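Local coordinates for protein polyhedrin (Orgyia pseudotsugata cypovirus 5, PDB 5A8U) that forms the bulk of the crystalline occlusion bodies that protect the virus from the outside environment until insect larvae ingest them, at residues 108-113 against 175-180; 125-130 against 183-188. One frame throughout, in Å; residues are numbered along the deposited sequence.

Interaction 1: 108-113 against 175-180; sequences YAMQFI and YYVRFD
Backbone hydrogen bonds tie M110 to V177 and F112 to Y175, each residue giving its N-H to the partner's carbonyl and taking one in return. In the first pair M110 N lies 3.0 Å from V177 O; in the second F112 N lies 2.8 Å from Y175 O. The non-hydrogen-bonded pair Q111 with Y176 lies between them and A109 with R178 beyond M110, and both bring CA-H groups up to carbonyls, as where Q111 CA approaches Y175 O. The pairing outlasts the strand, for F179 N reaches Y108 O at 2.8 Å in a nearly straight bond (174°), although the N-H arrives from well above the carbonyl plane.

This is antiparallel pairing of neighbouring strands, 109-115 and 169-178, inside the large antiparallel sheet of polyhedrin; strand 30-37 flanks 109-115 on its other edge. M110, F112, Y175 and V177 share the face that meets strand 124-128 of the smaller sheet, where V177 touches F127.

Apolar packing is closest at F179. Its ring lies under the backbone of A109, whose CA sits over the ring centre, and F179 CZ meets M110 CB at 3.4 Å. A bend at the sulfur of M110 (chi3 50°) carries CE to the ring edge, in its plane, while CE also touches V177 CG1 at 3.9 Å.

On the face carrying A109, Y176 and R178, one bond within segment 175-180 sets the side chains: R178 NE bonds Y176 OH at 2.8 Å, with the hydroxyl close to the guanidinium plane, and this hydroxyl rests 3.6 Å from A109 CB. Bent at chi2, R178 lays CD in the plane of the Y108 ring, at its edge 3.9 Å from CD1; ring and guanidinium are inclined by 63°. Further along, the Q111 amide bonds S174 and Q246.

Interaction 2: 125-130 against 183-188; sequences LRFFGP and YAPRFP
P188 CA approaches F128 O at 3.3 Å in a CA-H...O contact, 131° at the hydrogen, and P185 CG packs 3.7 Å from the same oxygen; F128 also has a backbone hydrogen bond with T189, just past the segment. A second carbonyl meets a proline ring in the reverse sense, with F187 O 3.2 Å from P130 CD and also close to CB and CG of that ring.

Around these contacts the aromatic ring of F127 works as a platform. With CG anti to the carbonyl carbon (chi1 -77°), the ring is set toward segment 183-188, and A184 CB sits over its centre, 4.1 Å from the F127 centroid and only 11° off its normal, a clear CH-pi contact. P185 crosses the base of this side chain, its CD 3.7 Å from F127 CB, while P188 lies alongside with CB 3.9 Å from F127 CD1. At the far end P130 CG meets F187 CB at 4.1 Å.

The contact packs the end of strand 124-128, outermost in its sheet within this chain, against the loop leading into strand 189-195, its partner in that sheet; the T189 hydroxyl bonds G129 O. Between the two segments strand-to-strand bonding gives way to apolar packing, one CH-pi contact and weak C-H...O attraction; the three prolines have no N-H to offer, and the hydrogen bonds resume at T189.

How the interactions relate
The two contacts interlock along the chain: strand 109-115 is followed by 124-128, strand 169-178 by the loop 183-188, so their segments alternate. Their centres lie 10 Å apart, and interaction 1 in the larger sheet meets interaction 2 at the smaller one through M110, F127, F179 and P188. M110 CE reaches F127 CE1 at 3.5 Å, joining the facing sheets. F179, just beyond its strand, bridges to the loop: its CZ is 3.6 Å from P188 CG, and its CB also packs against the P185 carbonyl, 3.3 Å from P185 O. Strand pairing in one sheet and proline-rich packing at the end of the other thus meet at F179 and M110.

Interaction 1: 108-113 against 175-180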
ATOM      1  N   TYR A 108       8.105   9.757 -20.787  1.00  3.45           N
ATOM      2  CA  TYR A 108       8.281   9.245 -22.155  1.00  6.67           C
ATOM      3  C   TYR A 108       9.003   7.899 -22.178  1.00  6.62           C
ATOM      4  O   TYR A 108       9.033   7.213 -23.209  1.00  8.03           O
ATOM      5  CB  TYR A 108       9.005  10.264 -23.058  1.00  9.09           C
ATOM      6  CG  TYR A 108      10.481  10.375 -22.769  1.00  6.62           C
ATOM      7  CD1 TYR A 108      11.394   9.537 -23.390  1.00  9.08           C
ATOM      8  CD2 TYR A 108      10.961  11.289 -21.846  1.00  5.10           C
ATOM      9  CE1 TYR A 108      12.750   9.622 -23.113  1.00  8.43           C
ATOM     10  CE2 TYR A 108      12.314  11.380 -21.553  1.00  7.52           C
ATOM     11  CZ  TYR A 108      13.204  10.543 -22.182  1.00 12.27           C
ATOM     12  OH  TYR A 108      14.554  10.626 -21.878  1.00 12.05           O
ATOM     13  N   ALA A 109       9.560   7.516 -21.036  1.00  6.65           N
ATOM     14  CA  ALA A 109      10.338   6.284 -20.935  1.00  6.54           C
ATOM     15  C   ALA A 109      10.538   5.928 -19.473  1.00  5.53           C
ATOM     16  O   ALA A 109      10.317   6.758 -18.584  1.00  4.63           O
ATOM     17  CB  ALA A 109      11.705   6.453 -21.612  1.00  8.77           C
ATOM     18  N   MET A 110      10.968   4.693 -19.241  1.00  5.00           N
ATOM     19  CA  MET A 110      11.318   4.241 -17.906  1.00  6.09           C
ATOM     20  C   MET A 110      12.534   3.319 -17.973  1.00  4.75           C
ATOM     21  O   MET A 110      12.750   2.619 -18.963  1.00  7.97           O
ATOM     22  CB  MET A 110      10.133   3.524 -17.265  1.00  8.88           C
ATOM     23  CG  MET A 110      10.462   2.489 -16.211  1.00 17.46           C
ATOM     24  SD  MET A 110       8.963   1.544 -15.819  1.00 20.99           S
ATOM     25  CE  MET A 110       8.460   1.121 -17.435  1.00  8.69           C
ATOM     26  N   GLN A 111      13.342   3.363 -16.923  1.00  4.87           N
ATOM     27  CA  GLN A 111      14.352   2.340 -16.683  1.00  3.18           C
ATOM     28  C   GLN A 111      13.887   1.516 -15.473  1.00  5.18           C
ATOM     29  O   GLN A 111      13.546   2.074 -14.434  1.00  6.42           O
ATOM     30  CB  GLN A 111      15.721   2.973 -16.410  1.00  6.03           C
ATOM     31  CG  GLN A 111      16.812   1.924 -16.334  1.00  5.50           C
ATOM     32  CD  GLN A 111      18.189   2.487 -16.046  1.00  9.74           C
ATOM     33  OE1 GLN A 111      19.124   1.726 -15.786  1.00  9.16           O
ATOM     34  NE2 GLN A 111      18.326   3.819 -16.091  1.00  8.87           N
ATOM     35  N   PHE A 112      13.860   0.197 -15.628  1.00  4.45           N
ATOM     36  CA  PHE A 112      13.447  -0.707 -14.566  1.00  6.08           C
ATOM     37  C   PHE A 112      14.716  -1.459 -14.165  1.00  5.86           C
ATOM     38  O   PHE A 112      15.303  -2.181 -14.978  1.00  6.21           O
ATOM     39  CB  PHE A 112      12.364  -1.655 -15.109  1.00  8.84           C
ATOM     40  CG  PHE A 112      11.879  -2.701 -14.111  1.00  8.94           C
ATOM     41  CD1 PHE A 112      11.069  -2.335 -13.047  1.00  8.78           C
ATOM     42  CD2 PHE A 112      12.188  -4.049 -14.281  1.00  9.11           C
ATOM     43  CE1 PHE A 112      10.605  -3.287 -12.134  1.00 10.14           C
ATOM     44  CE2 PHE A 112      11.711  -5.008 -13.380  1.00 11.94           C
ATOM     45  CZ  PHE A 112      10.919  -4.628 -12.318  1.00  9.17           C
ATOM     46  N   ILE A 113      15.175  -1.240 -12.938  1.00  7.23           N
ATOM     47  CA  ILE A 113      16.457  -1.783 -12.500  1.00  5.42           C
ATOM     48  C   ILE A 113      16.247  -2.737 -11.335  1.00  5.83           C
ATOM     49  O   ILE A 113      15.600  -2.393 -10.361  1.00  6.28           O
ATOM     50  CB  ILE A 113      17.411  -0.672 -12.037  1.00  7.61           C
ATOM     51  CG1 ILE A 113      17.347   0.522 -12.994  1.00  7.27           C
ATOM     52  CG2 ILE A 113      18.824  -1.223 -11.872  1.00  7.65           C
ATOM     53  CD1 ILE A 113      18.072   1.759 -12.476  1.00  7.29           C
ATOM     54  N   TYR A 175      16.314  -2.667 -17.586  1.00  6.94           N
ATOM     55  CA  TYR A 175      15.525  -2.688 -18.805  1.00  6.09           C
ATOM     56  C   TYR A 175      15.081  -1.260 -19.126  1.00  6.62           C
ATOM     57  O   TYR A 175      14.427  -0.592 -18.303  1.00  7.97           O
ATOM     58  CB  TYR A 175      14.317  -3.627 -18.650  1.00  5.84           C
ATOM     59  CG  TYR A 175      13.413  -3.639 -19.858  1.00  7.36           C
ATOM     60  CD1 TYR A 175      13.930  -3.887 -21.122  1.00 10.09           C
ATOM     61  CD2 TYR A 175      12.042  -3.417 -19.735  1.00 13.69           C
ATOM     62  CE1 TYR A 175      13.112  -3.904 -22.249  1.00 13.47           C
ATOM     63  CE2 TYR A 175      11.206  -3.433 -20.859  1.00 13.64           C
ATOM     64  CZ  TYR A 175      11.757  -3.666 -22.116  1.00 15.05           C
ATOM     65  OH  TYR A 175      10.953  -3.683 -23.238  1.00 22.10           O
ATOM     66  N   TYR A 176      15.441  -0.791 -20.318  1.00  8.89           N
ATOM     67  CA  TYR A 176      15.045   0.548 -20.745  1.00  6.49           C
ATOM     68  C   TYR A 176      13.933   0.442 -21.770  1.00 10.44           C
ATOM     69  O   TYR A 176      14.023  -0.338 -22.728  1.00  8.91           O
ATOM     70  CB  TYR A 176      16.246   1.310 -21.352  1.00  5.93           C
ATOM     71  CG  TYR A 176      15.872   2.663 -21.911  1.00  7.29           C
ATOM     72  CD1 TYR A 176      15.844   3.789 -21.087  1.00  8.64           C
ATOM     73  CD2 TYR A 176      15.551   2.819 -23.252  1.00  9.84           C
ATOM     74  CE1 TYR A 176      15.502   5.030 -21.586  1.00  8.30           C
ATOM     75  CE2 TYR A 176      15.207   4.063 -23.767  1.00 10.11           C
ATOM     76  CZ  TYR A 176      15.190   5.163 -22.927  1.00 13.90           C
ATOM     77  OH  TYR A 176      14.843   6.394 -23.428  1.00 14.60           O
ATOM     78  N   VAL A 177      12.869   1.211 -21.577  1.00  6.80           N
ATOM     79  CA  VAL A 177      11.787   1.166 -22.559  1.00  9.43           C
ATOM     80  C   VAL A 177      11.102   2.505 -22.778  1.00  9.18           C
ATOM     81  O   VAL A 177      10.837   3.267 -21.845  1.00  8.11           O
ATOM     82  CB  VAL A 177      10.746   0.070 -22.238  1.00 12.97           C
ATOM     83  CG1 VAL A 177       9.946   0.455 -20.995  1.00 12.21           C
ATOM     84  CG2 VAL A 177       9.810  -0.157 -23.434  1.00 14.05           C
ATOM     85  N   ARG A 178      10.845   2.796 -24.047  1.00  9.91           N
ATOM     86  CA  ARG A 178      10.145   4.000 -24.427  1.00  9.25           C
ATOM     87  C   ARG A 178       8.645   3.761 -24.423  1.00 10.50           C
ATOM     88  O   ARG A 178       8.162   2.695 -24.815  1.00 10.41           O
ATOM     89  CB  ARG A 178      10.594   4.452 -25.818  1.00 13.32           C
ATOM     90  CG  ARG A 178      12.033   4.933 -25.888  1.00 20.24           C
ATOM     91  CD  ARG A 178      12.127   6.427 -25.677  1.00 20.02           C
ATOM     92  NE  ARG A 178      13.496   6.923 -25.823  1.00 20.01           N
ATOM     93  CZ  ARG A 178      14.027   7.341 -26.968  1.00 19.23           C
ATOM     94  NH1 ARG A 178      13.310   7.322 -28.080  1.00 30.38           N
ATOM     95  NH2 ARG A 178      15.274   7.787 -26.999  1.00 19.03           N
ATOM     96  N   PHE A 179       7.912   4.776 -23.985  1.00  8.77           N
ATOM     97  CA  PHE A 179       6.466   4.717 -23.916  1.00  9.85           C
ATOM     98  C   PHE A 179       5.887   5.238 -25.241  1.00 11.94           C
ATOM     99  O   PHE A 179       5.530   6.409 -25.353  1.00 11.76           O
ATOM    100  CB  PHE A 179       5.977   5.551 -22.717  1.00  8.51           C
ATOM    101  CG  PHE A 179       6.399   5.004 -21.364  1.00  9.89           C
ATOM    102  CD1 PHE A 179       6.787   3.673 -21.217  1.00  6.70           C
ATOM    103  CD2 PHE A 179       6.393   5.825 -20.232  1.00  9.17           C
ATOM    104  CE1 PHE A 179       7.157   3.159 -19.968  1.00  5.70           C
ATOM    105  CE2 PHE A 179       6.750   5.323 -18.989  1.00  9.20           C
ATOM    106  CZ  PHE A 179       7.133   3.980 -18.855  1.00  5.91           C
ATOM    107  N   ASP A 180       5.813   4.368 -26.246  1.00 12.62           N
ATOM    108  CA  ASP A 180       5.466   4.812 -27.597  1.00 17.27           C
ATOM    109  C   ASP A 180       4.450   3.897 -28.285  1.00 18.01           C
ATOM    110  O   ASP A 180       4.343   3.887 -29.513  1.00 18.56           O
ATOM    111  CB  ASP A 180       6.726   4.894 -28.448  1.00 18.15           C
ATOM    112  CG  ASP A 180       7.464   3.567 -28.524  1.00 18.41           C
ATOM    113  OD1 ASP A 180       6.935   2.543 -28.027  1.00 15.95           O
ATOM    114  OD2 ASP A 180       8.583   3.550 -29.075  1.00 30.35           O
TER

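Interaction 2: 125-130 against 183-188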
ATOM      1  N   LEU A 125       7.345  -8.033 -15.189  1.00  4.26           N
ATOM      2  CA  LEU A 125       7.027  -6.618 -15.306  1.00  4.35           C
ATOM      3  C   LEU A 125       5.770  -6.578 -16.151  1.00  5.74           C
ATOM      4  O   LEU A 125       5.778  -7.034 -17.298  1.00  8.34           O
ATOM      5  CB  LEU A 125       8.161  -5.839 -15.987  1.00  6.13           C
ATOM      6  CG  LEU A 125       7.887  -4.354 -16.289  1.00  9.07           C
ATOM      7  CD1 LEU A 125       7.502  -3.528 -15.047  1.00  8.01           C
ATOM      8  CD2 LEU A 125       9.075  -3.726 -17.040  1.00  8.62           C
ATOM      9  N   ARG A 126       4.675  -6.075 -15.588  1.00  6.12           N
ATOM     10  CA  ARG A 126       3.424  -6.043 -16.341  1.00  6.60           C
ATOM     11  C   ARG A 126       3.035  -4.637 -16.744  1.00  8.43           C
ATOM     12  O   ARG A 126       3.052  -3.721 -15.914  1.00  6.56           O
ATOM     13  CB  ARG A 126       2.265  -6.611 -15.507  1.00  6.50           C
ATOM     14  CG  ARG A 126       2.481  -8.022 -14.937  1.00  8.10           C
ATOM     15  CD  ARG A 126       1.181  -8.546 -14.316  1.00  8.68           C
ATOM     16  NE  ARG A 126       1.352  -9.788 -13.554  1.00  7.18           N
ATOM     17  CZ  ARG A 126       1.607  -9.839 -12.250  1.00  8.96           C
ATOM     18  NH1 ARG A 126       1.737  -8.710 -11.543  1.00  6.16           N
ATOM     19  NH2 ARG A 126       1.740 -11.018 -11.645  1.00  8.23           N
ATOM     20  N   PHE A 127       2.644  -4.467 -18.005  1.00  7.13           N
ATOM     21  CA  PHE A 127       2.148  -3.168 -18.473  1.00  8.37           C
ATOM     22  C   PHE A 127       0.634  -3.149 -18.621  1.00  9.38           C
ATOM     23  O   PHE A 127       0.033  -4.133 -19.064  1.00 11.23           O
ATOM     24  CB  PHE A 127       2.799  -2.802 -19.806  1.00  9.17           C
ATOM     25  CG  PHE A 127       4.208  -2.318 -19.659  1.00  7.87           C
ATOM     26  CD1 PHE A 127       4.458  -1.086 -19.075  1.00  8.74           C
ATOM     27  CD2 PHE A 127       5.277  -3.082 -20.099  1.00 14.18           C
ATOM     28  CE1 PHE A 127       5.746  -0.615 -18.918  1.00  8.79           C
ATOM     29  CE2 PHE A 127       6.591  -2.615 -19.949  1.00 14.37           C
ATOM     30  CZ  PHE A 127       6.822  -1.378 -19.355  1.00 11.56           C
ATOM     31  N   PHE A 128       0.038  -2.025 -18.237  1.00  7.33           N
ATOM     32  CA  PHE A 128      -1.398  -1.799 -18.345  1.00  9.03           C
ATOM     33  C   PHE A 128      -1.573  -0.427 -18.966  1.00  9.53           C
ATOM     34  O   PHE A 128      -0.670   0.408 -18.933  1.00  8.04           O
ATOM     35  CB  PHE A 128      -2.063  -1.804 -16.953  1.00  8.07           C
ATOM     36  CG  PHE A 128      -1.811  -3.067 -16.165  1.00  8.84           C
ATOM     37  CD1 PHE A 128      -0.620  -3.239 -15.467  1.00  9.52           C
ATOM     38  CD2 PHE A 128      -2.761  -4.074 -16.130  1.00 11.15           C
ATOM     39  CE1 PHE A 128      -0.378  -4.400 -14.753  1.00  9.46           C
ATOM     40  CE2 PHE A 128      -2.533  -5.234 -15.408  1.00 17.62           C
ATOM     41  CZ  PHE A 128      -1.340  -5.398 -14.727  1.00 10.69           C
ATOM     42  N   GLY A 129      -2.735  -0.203 -19.564  1.00  6.82           N
ATOM     43  CA  GLY A 129      -3.086   1.123 -20.044  1.00  9.99           C
ATOM     44  C   GLY A 129      -3.436   2.043 -18.894  1.00 12.11           C
ATOM     45  O   GLY A 129      -3.425   1.638 -17.723  1.00 11.83           O
ATOM     46  N   PRO A 130      -3.735   3.308 -19.213  1.00 10.98           N
ATOM     47  CA  PRO A 130      -4.033   4.314 -18.189  1.00 13.21           C
ATOM     48  C   PRO A 130      -5.344   4.020 -17.449  1.00 14.33           C
ATOM     49  O   PRO A 130      -5.548   4.542 -16.348  1.00 18.60           O
ATOM     50  CB  PRO A 130      -4.129   5.625 -18.995  1.00  8.47           C
ATOM     51  CG  PRO A 130      -4.375   5.205 -20.391  1.00  8.73           C
ATOM     52  CD  PRO A 130      -3.740   3.864 -20.581  1.00  9.15           C
ATOM     53  N   TYR A 183       6.592  -0.996 -27.811  1.00 19.75           N
ATOM     54  CA  TYR A 183       7.041  -2.003 -26.847  1.00 20.69           C
ATOM     55  C   TYR A 183       6.489  -1.778 -25.431  1.00 18.65           C
ATOM     56  O   TYR A 183       6.704  -2.584 -24.526  1.00 19.10           O
ATOM     57  CB  TYR A 183       8.571  -2.089 -26.832  1.00 29.78           C
ATOM     58  CG  TYR A 183       9.173  -2.375 -28.196  1.00 36.11           C
ATOM     59  CD1 TYR A 183       9.076  -3.638 -28.769  1.00 42.62           C
ATOM     60  CD2 TYR A 183       9.820  -1.376 -28.916  1.00 34.77           C
ATOM     61  CE1 TYR A 183       9.618  -3.904 -30.017  1.00 49.79           C
ATOM     62  CE2 TYR A 183      10.364  -1.630 -30.165  1.00 45.41           C
ATOM     63  CZ  TYR A 183      10.260  -2.897 -30.712  1.00 50.91           C
ATOM     64  OH  TYR A 183      10.801  -3.160 -31.953  1.00 59.48           O
ATOM     65  N   ALA A 184       5.752  -0.684 -25.262  1.00 13.57           N
ATOM     66  CA  ALA A 184       5.054  -0.395 -24.017  1.00 10.82           C
ATOM     67  C   ALA A 184       3.991   0.623 -24.382  1.00 10.95           C
ATOM     68  O   ALA A 184       4.119   1.293 -25.419  1.00 11.27           O
ATOM     69  CB  ALA A 184       6.012   0.189 -22.980  1.00 10.41           C
ATOM     70  N   PRO A 185       2.941   0.745 -23.552  1.00 11.81           N
ATOM     71  CA  PRO A 185       1.906   1.759 -23.802  1.00 10.64           C
ATOM     72  C   PRO A 185       2.482   3.174 -23.803  1.00 11.96           C
ATOM     73  O   PRO A 185       3.516   3.420 -23.182  1.00  9.37           O
ATOM     74  CB  PRO A 185       0.954   1.592 -22.617  1.00  9.42           C
ATOM     75  CG  PRO A 185       1.232   0.215 -22.083  1.00 13.10           C
ATOM     76  CD  PRO A 185       2.668  -0.043 -22.338  1.00 13.87           C
ATOM     77  N   ARG A 186       1.847   4.088 -24.531  1.00  6.72           N
ATOM     78  CA  ARG A 186       2.235   5.480 -24.471  1.00  7.29           C
ATOM     79  C   ARG A 186       1.915   6.097 -23.096  1.00  6.49           C
ATOM     80  O   ARG A 186       2.625   6.998 -22.651  1.00  7.06           O
ATOM     81  CB  ARG A 186       1.575   6.294 -25.598  1.00 12.43           C
ATOM     82  CG  ARG A 186       2.021   7.761 -25.594  1.00 17.53           C
ATOM     83  CD  ARG A 186       1.615   8.529 -26.852  1.00 24.39           C
ATOM     84  NE  ARG A 186       2.484   8.203 -27.980  1.00 32.84           N
ATOM     85  CZ  ARG A 186       2.172   7.330 -28.929  1.00 30.18           C
ATOM     86  NH1 ARG A 186       1.001   6.695 -28.891  1.00 25.88           N
ATOM     87  NH2 ARG A 186       3.029   7.093 -29.913  1.00 30.51           N
ATOM     88  N   PHE A 187       0.856   5.617 -22.443  1.00  7.49           N
ATOM     89  CA  PHE A 187       0.460   6.149 -21.134  1.00  6.99           C
ATOM     90  C   PHE A 187       0.289   4.998 -20.146  1.00  6.54           C
ATOM     91  O   PHE A 187      -0.819   4.718 -19.682  1.00  7.28           O
ATOM     92  CB  PHE A 187      -0.818   6.992 -21.257  1.00  8.06           C
ATOM     93  CG  PHE A 187      -0.694   8.109 -22.269  1.00  4.60           C
ATOM     94  CD1 PHE A 187       0.028   9.267 -21.965  1.00  4.36           C
ATOM     95  CD2 PHE A 187      -1.286   8.001 -23.511  1.00  7.80           C
ATOM     96  CE1 PHE A 187       0.152  10.296 -22.893  1.00  8.45           C
ATOM     97  CE2 PHE A 187      -1.161   9.016 -24.443  1.00 10.13           C
ATOM     98  CZ  PHE A 187      -0.437  10.161 -24.138  1.00  8.60           C
ATOM     99  N   PRO A 188       1.404   4.321 -19.819  1.00  7.42           N
ATOM    100  CA  PRO A 188       1.278   3.073 -19.070  1.00  5.55           C
ATOM    101  C   PRO A 188       1.079   3.220 -17.565  1.00  7.17           C
ATOM    102  O   PRO A 188       1.352   4.257 -16.953  1.00  5.03           O
ATOM    103  CB  PRO A 188       2.630   2.389 -19.323  1.00  6.96           C
ATOM    104  CG  PRO A 188       3.584   3.522 -19.384  1.00  6.48           C
ATOM    105  CD  PRO A 188       2.816   4.629 -20.132  1.00  6.54           C
TER